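Local coordinates for GGDEF family protein (PDB 5GZS), which is a diguanylate cyclase, which would make cyclic di-GMP, and whose periplasmic portion, the part described here, has two solute-binding-protein-like domains and binds arginine in the first, at residues V225-E231 and S285-P291; A302-Y308 and A414-N420; R318-K322 and K374-Y378; S363-K367 and Y378-N382. One frame throughout, in Å; residues are numbered along the deposited sequence.

Contact 1 of 4, residues V225-E231 and S285-P291; sequences VLRVKLE and SIDILAP
This is a parallel pairing of neighbouring strands in the mixed sheet of one lobe of the second periplasmic-binding-protein-like domain. Strand 226-230 lies between strands 264-266 and 288-292. The two strand axes approach to 4.8 Å at 27°. Val228 pairs with Ile288, Lys229 with Leu289 and Leu230 with Ala290. Both strands are extended. Ile288 N donates to Arg227 O (3.0 Å), Lys229 N to Ile288 O (2.9 Å), Ala290 N to Lys229 O (3.2 Å) and Glu231 N to Ala290 O (3.2 Å). A cis peptide precedes Pro291. Val228 CG1 meets Ile288 CG2 at 3.7 Å, on the face covered by helix 248-259. Leu289 and Lys229 lie on the other face, against helix 277-282. Before its strand, Asp287 turns out of the extended conformation (phi/psi -99/-35). Its N also donates to Arg227 O (2.9 Å). Its side chain has chi1 m. OD1 forms a salt bridge with Arg224, while OD2 continues the pairing by accepting from Arg227 N at 2.7 Å.

Contact 2 of 4, residues A302-Y308 and A414-N420; sequences AYFSESY and AIGFAKN
An antiparallel pair at the edge of the first lobe's sheet in the second solute-binding-like domain joins strand 303-304 to strand 414-417. The segments run 151° apart. Tyr303 and Phe417 form the hydrogen-bonded pair: Tyr303 N donates to Phe417 O (2.9 Å) and Phe417 N to Tyr303 O (2.6 Å). Phe304 and Gly416 form the non-hydrogen-bonded pair. Ser305 N then donates to Ile415 O (2.9 Å). Ser305, with chi1 p, extends the pairing through its side chain: OG accepts from Ile415 N (3.1 Å) and donates to Glu306 O (2.7 Å). Tyr308, also chi1 p, brings its ring edge to the strand, with CE2 4.0 Å from Ile415 CG1. At the other end Lys419 centres an inverse gamma turn. Its CD lies over the Tyr303 ring face, 3.7 Å from the centroid, a CH-pi contact, and its NZ reaches Asn300 O. Asn420 N-caps helix 421-435, which packs on Tyr303 and Phe417; strand 288-292 flanks strand 414-417 on its other edge.

Contact 3 of 4, residues R318-K322 and K374-Y378; sequences REHYK and KEVDY
Lys374 begins the second segment, in the loop after helix 364-372, with positive phi (56/17). Its CG lies over one face of the Arg318 guanidinium, and its NZ is 3.6 Å from Arg318 NH1, a close pair of like charges. Val376 turns its side chain away, but its O accepts from Arg318 NH2 at 3.1 Å. Asp377, chi1 m, supplies the opposing charge: its OD1 forms a salt bridge with the same NH2 at 2.7 Å. Its OD2 forms another with Arg336. Tyr321 OH also lies near Asp377 OD1 (3.1 Å), but bonds to Glu335. Tyr378, chi1 m, offers its ring face to the edge of Tyr321, chi1 t. This is an offset edge-to-face pair with centroids 5.5 Å apart and planes at 65°. Tyr378 OH is 3.7 Å from Lys322 CB. Arg318 and Tyr321 are the ends of a type II beta turn, with His320 at phi/psi 70/-2. The contact joins the loop leaving strand 312-318 to the helix-to-strand loop of an alpha/beta unit in the domain's second lobe.

Contact 4 of 4, residues S363-K367 and Y378-N382; sequences SQEEK and YIVLN
Residues 364-367 form the first turn of helix 364-372, and residues 378-382 are an extended strand. The helix lies over the strand: CA of Lys367 is 7.1 Å from CA of Ile379, and CA of Gln364 is 9.0 Å from CA of Leu381. Ser363 is the N-cap. Its OG, with chi1 p, accepts from Glu366 N at 3.2 Å, and its O accepts from Lys367 N at 2.9 Å. Asn382 sits at the N-cap position of helix 383-391. This is helix-on-sheet packing within an alpha/beta lobe of the solute-binding fold. A short loop leads from helix 364-372 to strand 378-382, which is central in its sheet, between strands 337-340 and 312-318. Lys367 makes the main contact. Its CB points toward the strand, and the chain follows chi1 t, chi2 t, chi3 p and chi4 t. The aliphatic part packs on apolar side chains, with CG 3.8 Å from Ile379 CB and CE 4.0 Å from Leu381 CD2. Its NZ makes a weak hydrogen bond to Val380 O at 3.3 Å. Gln364, chi1 t, brings NE2 to 3.9 Å from Leu381 CD2. Val380 instead packs on Phe345 and Leu349 of helix 344-352.

In the fold
From the N terminus, the chain passes the arginine-binding domain before these contacts begin. Contact 1 then closes a loop of 53 residues. Contact 2 opens after it and closes over 105 residues, bringing the chain back to the same sheet. There strands 288-292 and 414-417 are neighbours, and Leu289 O lies 2.8 Å from Gly416 N, a probable hydrogen bond. Within that excursion the chain builds a second sheet. Contact 3 spans 51 residues there. Contact 4 closes a short loop of 10 residues at the end of that span and runs on to Asn382. They share Tyr378, and their centres are about 12 Å apart. The centres of contacts 1 and 4 are about 25 Å apart, in separate lobes.

Contact 1 of 4, residues V225-E231 and S285-P291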
# COMPACT_ATOMS: atom_id res chain seq x y z
N VAL A 225 -24.62 -7.40 30.68
CA VAL A 225 -23.33 -6.72 30.74
C VAL A 225 -22.21 -7.58 30.14
O VAL A 225 -21.77 -8.55 30.76
CB VAL A 225 -22.97 -6.34 32.18
CG1 VAL A 225 -21.60 -5.67 32.23
CG2 VAL A 225 -24.05 -5.44 32.79
N LEU A 226 -21.76 -7.23 28.94
CA LEU A 226 -20.69 -7.96 28.30
C LEU A 226 -19.37 -7.84 29.05
O LEU A 226 -18.91 -6.73 29.29
CB LEU A 226 -20.51 -7.46 26.87
CG LEU A 226 -21.73 -7.61 25.97
CD1 LEU A 226 -21.39 -7.16 24.56
CD2 LEU A 226 -22.21 -9.07 25.99
N ARG A 227 -18.75 -8.96 29.39
CA ARG A 227 -17.43 -8.93 30.03
C ARG A 227 -16.28 -8.94 29.02
O ARG A 227 -16.20 -9.81 28.15
CB ARG A 227 -17.29 -10.08 31.02
CG ARG A 227 -18.42 -10.07 32.05
CD ARG A 227 -18.31 -11.18 33.10
NE ARG A 227 -17.42 -10.83 34.20
CZ ARG A 227 -16.18 -11.28 34.29
NH1 ARG A 227 -15.71 -12.09 33.34
NH2 ARG A 227 -15.40 -10.92 35.30
N VAL A 228 -15.39 -7.93 29.13
CA VAL A 228 -14.31 -7.68 28.19
C VAL A 228 -12.96 -7.83 28.90
O VAL A 228 -12.80 -7.41 30.04
CB VAL A 228 -14.41 -6.22 27.68
CG1 VAL A 228 -13.47 -5.96 26.52
CG2 VAL A 228 -15.82 -5.91 27.26
N LYS A 229 -11.98 -8.44 28.23
CA LYS A 229 -10.60 -8.42 28.75
C LYS A 229 -9.65 -7.84 27.74
O LYS A 229 -9.79 -8.07 26.54
CB LYS A 229 -10.11 -9.80 29.20
CG LYS A 229 -10.74 -10.22 30.47
CD LYS A 229 -9.85 -11.16 31.26
CE LYS A 229 -10.59 -11.60 32.53
NZ LYS A 229 -9.79 -12.47 33.40
N LEU A 230 -8.67 -7.08 28.23
CA LEU A 230 -7.64 -6.55 27.33
C LEU A 230 -6.32 -7.23 27.59
O LEU A 230 -5.87 -7.33 28.73
CB LEU A 230 -7.50 -5.04 27.49
CG LEU A 230 -8.70 -4.23 27.01
CD1 LEU A 230 -8.47 -2.75 27.27
CD2 LEU A 230 -9.01 -4.49 25.54
N GLU A 231 -5.70 -7.70 26.51
CA GLU A 231 -4.43 -8.39 26.60
C GLU A 231 -3.38 -7.46 27.22
O GLU A 231 -3.21 -6.32 26.79
CB GLU A 231 -3.98 -8.88 25.21
CG GLU A 231 -3.02 -10.10 25.23
CD GLU A 231 -3.71 -11.44 24.94
OE1 GLU A 231 -4.54 -11.52 23.99
OE2 GLU A 231 -3.40 -12.43 25.64
N SER A 285 -15.81 -17.53 30.20
CA SER A 285 -15.90 -16.79 31.47
C SER A 285 -15.89 -15.28 31.21
O SER A 285 -16.32 -14.50 32.06
CB SER A 285 -14.76 -17.20 32.44
OG SER A 285 -13.47 -17.13 31.83
N ILE A 286 -15.42 -14.89 30.03
CA ILE A 286 -15.59 -13.53 29.49
C ILE A 286 -16.21 -13.66 28.11
O ILE A 286 -16.19 -14.74 27.52
CB ILE A 286 -14.26 -12.79 29.40
CG1 ILE A 286 -13.39 -13.43 28.32
CG2 ILE A 286 -13.54 -12.82 30.74
CD1 ILE A 286 -12.12 -12.67 27.97
N ASP A 287 -16.77 -12.56 27.58
CA ASP A 287 -17.39 -12.56 26.26
C ASP A 287 -16.48 -12.00 25.14
O ASP A 287 -16.52 -12.45 24.01
CB ASP A 287 -18.68 -11.74 26.28
CG ASP A 287 -19.58 -12.10 27.43
OD1 ASP A 287 -20.07 -13.24 27.50
OD2 ASP A 287 -19.80 -11.23 28.30
N ILE A 288 -15.67 -11.01 25.46
CA ILE A 288 -14.90 -10.30 24.45
C ILE A 288 -13.44 -10.20 24.83
O ILE A 288 -13.11 -9.96 25.98
CB ILE A 288 -15.47 -8.90 24.24
CG1 ILE A 288 -16.78 -8.97 23.48
CG2 ILE A 288 -14.46 -7.97 23.54
CD1 ILE A 288 -17.58 -7.66 23.56
N LEU A 289 -12.56 -10.39 23.86
CA LEU A 289 -11.15 -10.26 24.17
C LEU A 289 -10.47 -9.54 23.02
O LEU A 289 -10.69 -9.86 21.85
CB LEU A 289 -10.50 -11.63 24.42
CG LEU A 289 -8.96 -11.68 24.41
CD1 LEU A 289 -8.39 -10.71 25.40
CD2 LEU A 289 -8.42 -13.07 24.70
N ALA A 290 -9.66 -8.55 23.37
CA ALA A 290 -8.91 -7.80 22.36
C ALA A 290 -7.71 -7.18 23.04
O ALA A 290 -7.74 -6.90 24.24
CB ALA A 290 -9.79 -6.74 21.71
N PRO A 291 -6.63 -7.00 22.29
CA PRO A 291 -6.49 -7.39 20.88
C PRO A 291 -6.27 -8.89 20.73
O PRO A 291 -5.91 -9.54 21.71
CB PRO A 291 -5.27 -6.58 20.42
CG PRO A 291 -4.44 -6.48 21.66
CD PRO A 291 -5.42 -6.37 22.83

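Contact 2 of 4, residues A302-Y308 and A414-N420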
# COMPACT_ATOMS: atom_id res chain seq x y z
N ALA A 302 -12.28 -18.88 18.44
CA ALA A 302 -13.15 -17.75 18.75
C ALA A 302 -13.72 -17.15 17.47
O ALA A 302 -13.23 -17.43 16.38
CB ALA A 302 -12.39 -16.70 19.54
N TYR A 303 -14.77 -16.36 17.61
CA TYR A 303 -15.34 -15.61 16.50
C TYR A 303 -14.63 -14.28 16.44
O TYR A 303 -14.27 -13.74 17.49
CB TYR A 303 -16.84 -15.41 16.71
CG TYR A 303 -17.69 -16.66 16.60
CD1 TYR A 303 -17.52 -17.57 15.56
CD2 TYR A 303 -18.69 -16.91 17.52
CE1 TYR A 303 -18.32 -18.69 15.46
CE2 TYR A 303 -19.49 -18.02 17.43
CZ TYR A 303 -19.31 -18.91 16.39
OH TYR A 303 -20.11 -20.04 16.30
N PHE A 304 -14.45 -13.72 15.24
CA PHE A 304 -13.61 -12.53 15.08
C PHE A 304 -14.29 -11.39 14.34
O PHE A 304 -14.86 -11.60 13.29
CB PHE A 304 -12.32 -12.89 14.33
CG PHE A 304 -11.44 -13.86 15.06
CD1 PHE A 304 -10.54 -13.42 16.01
CD2 PHE A 304 -11.50 -15.22 14.79
CE1 PHE A 304 -9.73 -14.30 16.68
CE2 PHE A 304 -10.68 -16.12 15.46
CZ PHE A 304 -9.79 -15.66 16.41
N SER A 305 -14.21 -10.18 14.88
CA SER A 305 -14.63 -9.00 14.14
C SER A 305 -13.66 -8.83 13.00
O SER A 305 -12.61 -9.45 13.03
CB SER A 305 -14.60 -7.73 14.99
OG SER A 305 -13.26 -7.27 15.09
N GLU A 306 -14.00 -7.97 12.03
CA GLU A 306 -13.05 -7.54 11.00
C GLU A 306 -11.89 -6.88 11.70
O GLU A 306 -12.04 -6.46 12.84
CB GLU A 306 -13.70 -6.55 10.02
CG GLU A 306 -14.69 -7.19 9.03
CD GLU A 306 -15.34 -6.15 8.13
OE1 GLU A 306 -14.89 -4.98 8.17
OE2 GLU A 306 -16.30 -6.50 7.39
N SER A 307 -10.74 -6.79 11.03
CA SER A 307 -9.54 -6.17 11.62
C SER A 307 -9.76 -4.69 11.89
O SER A 307 -10.60 -4.08 11.26
CB SER A 307 -8.33 -6.35 10.71
OG SER A 307 -8.32 -7.64 10.14
N TYR A 308 -9.01 -4.11 12.83
CA TYR A 308 -9.11 -2.68 13.08
C TYR A 308 -7.73 -2.04 13.20
O TYR A 308 -7.60 -0.84 13.41
CB TYR A 308 -9.93 -2.39 14.35
CG TYR A 308 -9.37 -2.93 15.65
CD1 TYR A 308 -8.49 -2.18 16.41
CD2 TYR A 308 -9.74 -4.19 16.12
CE1 TYR A 308 -7.97 -2.66 17.61
CE2 TYR A 308 -9.23 -4.68 17.32
CZ TYR A 308 -8.35 -3.91 18.05
OH TYR A 308 -7.85 -4.40 19.24
N ALA A 414 -7.86 -8.02 15.54
CA ALA A 414 -9.33 -8.01 15.63
C ALA A 414 -9.79 -8.13 17.06
O ALA A 414 -8.98 -8.32 17.97
CB ALA A 414 -9.93 -9.14 14.82
N ILE A 415 -11.11 -8.03 17.24
CA ILE A 415 -11.76 -8.40 18.49
C ILE A 415 -12.19 -9.85 18.39
O ILE A 415 -12.76 -10.26 17.37
CB ILE A 415 -13.01 -7.55 18.80
CG1 ILE A 415 -12.72 -6.06 18.69
CG2 ILE A 415 -13.56 -7.89 20.16
CD1 ILE A 415 -13.96 -5.23 18.92
N GLY A 416 -11.93 -10.61 19.45
CA GLY A 416 -12.33 -12.01 19.52
C GLY A 416 -13.55 -12.14 20.38
O GLY A 416 -13.69 -11.39 21.36
N PHE A 417 -14.45 -13.06 20.04
CA PHE A 417 -15.68 -13.24 20.83
C PHE A 417 -15.81 -14.68 21.15
O PHE A 417 -15.39 -15.52 20.34
CB PHE A 417 -16.94 -12.77 20.09
CG PHE A 417 -16.92 -11.33 19.67
CD1 PHE A 417 -16.23 -10.93 18.53
CD2 PHE A 417 -17.60 -10.37 20.41
CE1 PHE A 417 -16.22 -9.61 18.14
CE2 PHE A 417 -17.60 -9.03 20.02
CZ PHE A 417 -16.91 -8.65 18.88
N ALA A 418 -16.35 -14.98 22.32
CA ALA A 418 -16.47 -16.34 22.79
C ALA A 418 -17.29 -17.13 21.80
O ALA A 418 -18.26 -16.61 21.23
CB ALA A 418 -17.10 -16.38 24.15
N LYS A 419 -16.90 -18.39 21.61
CA LYS A 419 -17.57 -19.28 20.68
C LYS A 419 -18.91 -19.78 21.21
O LYS A 419 -19.06 -20.94 21.59
CB LYS A 419 -16.65 -20.45 20.37
CG LYS A 419 -15.91 -20.37 19.07
CD LYS A 419 -16.82 -20.80 17.94
CE LYS A 419 -16.13 -21.81 17.07
NZ LYS A 419 -14.93 -21.21 16.46
N ASN A 420 -19.91 -18.92 21.24
CA ASN A 420 -21.26 -19.37 21.56
C ASN A 420 -22.22 -18.51 20.74
O ASN A 420 -21.75 -17.63 20.04
CB ASN A 420 -21.53 -19.30 23.08
CG ASN A 420 -21.20 -17.94 23.68
OD1 ASN A 420 -21.34 -16.89 23.05
ND2 ASN A 420 -20.74 -17.97 24.93

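Contact 3 of 4, residues R318-K322 and K374-Y378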
# COMPACT_ATOMS: atom_id res chain seq x y z
N ARG A 318 20.75 -6.54 17.94
CA ARG A 318 21.77 -5.83 18.69
C ARG A 318 22.26 -4.67 17.82
O ARG A 318 22.47 -4.84 16.62
CB ARG A 318 22.92 -6.76 19.07
CG ARG A 318 22.90 -7.10 20.53
CD ARG A 318 23.77 -8.27 20.89
NE ARG A 318 23.38 -9.50 20.21
CZ ARG A 318 24.13 -10.09 19.28
NH1 ARG A 318 25.29 -9.55 18.93
NH2 ARG A 318 23.73 -11.21 18.71
N GLU A 319 22.40 -3.50 18.43
CA GLU A 319 22.83 -2.29 17.73
C GLU A 319 24.19 -2.52 17.03
O GLU A 319 25.03 -3.24 17.56
CB GLU A 319 22.92 -1.14 18.72
CG GLU A 319 23.21 0.19 18.10
CD GLU A 319 23.46 1.29 19.11
OE1 GLU A 319 22.92 1.17 20.23
OE2 GLU A 319 24.18 2.26 18.82
N HIS A 320 24.41 -1.90 15.87
CA HIS A 320 25.71 -1.93 15.19
C HIS A 320 26.09 -3.29 14.59
O HIS A 320 27.14 -3.44 13.97
CB HIS A 320 26.82 -1.45 16.14
CG HIS A 320 26.84 0.03 16.34
ND1 HIS A 320 25.77 0.73 16.84
CD2 HIS A 320 27.82 0.94 16.11
CE1 HIS A 320 26.08 2.02 16.91
NE2 HIS A 320 27.31 2.17 16.47
N TYR A 321 25.22 -4.27 14.80
CA TYR A 321 25.38 -5.63 14.32
C TYR A 321 24.86 -5.88 12.90
O TYR A 321 23.65 -5.84 12.67
CB TYR A 321 24.66 -6.57 15.29
CG TYR A 321 24.62 -8.02 14.86
CD1 TYR A 321 25.68 -8.88 15.15
CD2 TYR A 321 23.51 -8.55 14.22
CE1 TYR A 321 25.65 -10.20 14.78
CE2 TYR A 321 23.47 -9.88 13.83
CZ TYR A 321 24.55 -10.70 14.12
OH TYR A 321 24.53 -12.02 13.75
N LYS A 322 25.78 -6.17 11.99
CA LYS A 322 25.47 -6.65 10.63
C LYS A 322 24.53 -5.75 9.82
O LYS A 322 23.72 -6.25 9.03
CB LYS A 322 24.88 -8.06 10.70
CG LYS A 322 25.87 -9.12 11.09
CD LYS A 322 25.30 -10.51 10.90
CE LYS A 322 26.40 -11.58 10.95
NZ LYS A 322 27.13 -11.67 9.66
N LYS A 374 23.50 -11.99 23.78
CA LYS A 374 24.02 -12.61 22.54
C LYS A 374 23.71 -14.11 22.44
O LYS A 374 24.34 -14.84 21.67
CB LYS A 374 25.54 -12.40 22.42
CG LYS A 374 25.98 -10.95 22.32
CD LYS A 374 27.50 -10.84 22.39
CE LYS A 374 27.95 -9.39 22.57
NZ LYS A 374 27.68 -8.55 21.37
N GLU A 375 22.74 -14.56 23.24
CA GLU A 375 22.15 -15.89 23.11
C GLU A 375 21.57 -16.06 21.71
O GLU A 375 21.57 -17.16 21.14
CB GLU A 375 21.04 -16.07 24.15
CG GLU A 375 21.35 -17.06 25.27
CD GLU A 375 20.10 -17.42 26.05
OE1 GLU A 375 19.35 -18.30 25.56
OE2 GLU A 375 19.88 -16.84 27.14
N VAL A 376 21.08 -14.94 21.19
CA VAL A 376 20.38 -14.85 19.92
C VAL A 376 20.74 -13.51 19.23
O VAL A 376 21.25 -12.58 19.88
CB VAL A 376 18.86 -14.96 20.13
CG1 VAL A 376 18.28 -13.64 20.61
CG2 VAL A 376 18.16 -15.48 18.89
N ASP A 377 20.50 -13.41 17.93
CA ASP A 377 20.96 -12.25 17.16
C ASP A 377 19.86 -11.34 16.63
O ASP A 377 20.10 -10.14 16.41
CB ASP A 377 21.81 -12.72 16.00
CG ASP A 377 23.02 -13.52 16.45
OD1 ASP A 377 24.07 -12.89 16.68
OD2 ASP A 377 22.91 -14.76 16.58
N TYR A 378 18.68 -11.91 16.39
CA TYR A 378 17.50 -11.18 15.90
C TYR A 378 16.25 -11.71 16.59
O TYR A 378 16.06 -12.93 16.66
CB TYR A 378 17.31 -11.31 14.37
CG TYR A 378 18.41 -10.71 13.49
CD1 TYR A 378 19.50 -11.46 13.09
CD2 TYR A 378 18.32 -9.41 13.03
CE1 TYR A 378 20.48 -10.92 12.28
CE2 TYR A 378 19.29 -8.86 12.23
CZ TYR A 378 20.37 -9.61 11.85
OH TYR A 378 21.35 -9.05 11.04

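Contact 4 of 4, residues S363-K367 and Y378-N382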
# COMPACT_ATOMS: atom_id res chain seq x y z
N SER A 363 8.63 -15.61 27.32
CA SER A 363 8.18 -14.23 27.42
C SER A 363 9.00 -13.27 26.57
O SER A 363 10.09 -13.61 26.10
CB SER A 363 8.22 -13.77 28.87
OG SER A 363 9.55 -13.87 29.38
N GLN A 364 8.45 -12.07 26.40
CA GLN A 364 9.11 -10.98 25.72
C GLN A 364 10.38 -10.62 26.48
O GLN A 364 11.48 -10.57 25.90
CB GLN A 364 8.16 -9.79 25.61
CG GLN A 364 8.41 -8.91 24.39
CD GLN A 364 8.10 -7.45 24.66
OE1 GLN A 364 8.42 -6.90 25.72
NE2 GLN A 364 7.44 -6.82 23.70
N GLU A 365 10.21 -10.36 27.78
CA GLU A 365 11.30 -10.13 28.73
C GLU A 365 12.51 -11.04 28.54
O GLU A 365 13.67 -10.59 28.47
CB GLU A 365 10.78 -10.31 30.15
CG GLU A 365 10.56 -9.02 30.93
CD GLU A 365 11.86 -8.51 31.55
OE1 GLU A 365 12.56 -9.31 32.20
OE2 GLU A 365 12.18 -7.31 31.40
N GLU A 366 12.23 -12.33 28.50
CA GLU A 366 13.25 -13.36 28.33
C GLU A 366 13.79 -13.34 26.90
O GLU A 366 15.00 -13.52 26.67
CB GLU A 366 12.64 -14.72 28.67
CG GLU A 366 13.59 -15.89 28.83
CD GLU A 366 12.80 -17.17 28.94
OE1 GLU A 366 11.55 -17.09 28.95
OE2 GLU A 366 13.41 -18.26 29.03
N LYS A 367 12.89 -13.10 25.94
CA LYS A 367 13.24 -12.97 24.52
C LYS A 367 14.25 -11.83 24.36
O LYS A 367 15.34 -12.02 23.83
CB LYS A 367 11.98 -12.72 23.67
CG LYS A 367 12.25 -12.48 22.17
CD LYS A 367 11.01 -12.71 21.29
CE LYS A 367 9.90 -11.70 21.56
NZ LYS A 367 8.65 -11.99 20.79
N TYR A 378 18.68 -11.91 16.39
CA TYR A 378 17.50 -11.18 15.90
C TYR A 378 16.25 -11.71 16.59
O TYR A 378 16.06 -12.93 16.66
CB TYR A 378 17.31 -11.31 14.37
CG TYR A 378 18.41 -10.71 13.49
CD1 TYR A 378 19.50 -11.46 13.09
CD2 TYR A 378 18.32 -9.41 13.03
CE1 TYR A 378 20.48 -10.92 12.28
CE2 TYR A 378 19.29 -8.86 12.23
CZ TYR A 378 20.37 -9.61 11.85
OH TYR A 378 21.35 -9.05 11.04
N ILE A 379 15.40 -10.82 17.08
CA ILE A 379 14.14 -11.24 17.68
C ILE A 379 13.00 -10.51 17.00
O ILE A 379 13.19 -9.41 16.47
CB ILE A 379 14.12 -10.99 19.19
CG1 ILE A 379 13.96 -9.50 19.49
CG2 ILE A 379 15.40 -11.50 19.84
CD1 ILE A 379 14.18 -9.15 20.94
N VAL A 380 11.81 -11.12 16.98
CA VAL A 380 10.70 -10.54 16.24
C VAL A 380 9.81 -9.68 17.11
O VAL A 380 9.18 -10.16 18.06
CB VAL A 380 9.81 -11.61 15.59
CG1 VAL A 380 8.72 -10.93 14.78
CG2 VAL A 380 10.62 -12.53 14.72
N LEU A 381 9.73 -8.40 16.78
CA LEU A 381 8.76 -7.57 17.43
C LEU A 381 7.91 -6.82 16.43
O LEU A 381 8.27 -6.64 15.27
CB LEU A 381 9.43 -6.57 18.38
CG LEU A 381 10.02 -7.20 19.65
CD1 LEU A 381 10.56 -6.11 20.56
CD2 LEU A 381 8.96 -8.00 20.34
N ASN A 382 6.76 -6.40 16.94
CA ASN A 382 5.87 -5.48 16.24
C ASN A 382 6.36 -4.07 16.52
O ASN A 382 6.70 -3.73 17.65
CB ASN A 382 4.43 -5.66 16.72
CG ASN A 382 4.20 -5.08 18.10
OD1 ASN A 382 4.55 -5.70 19.11
ND2 ASN A 382 3.61 -3.89 18.16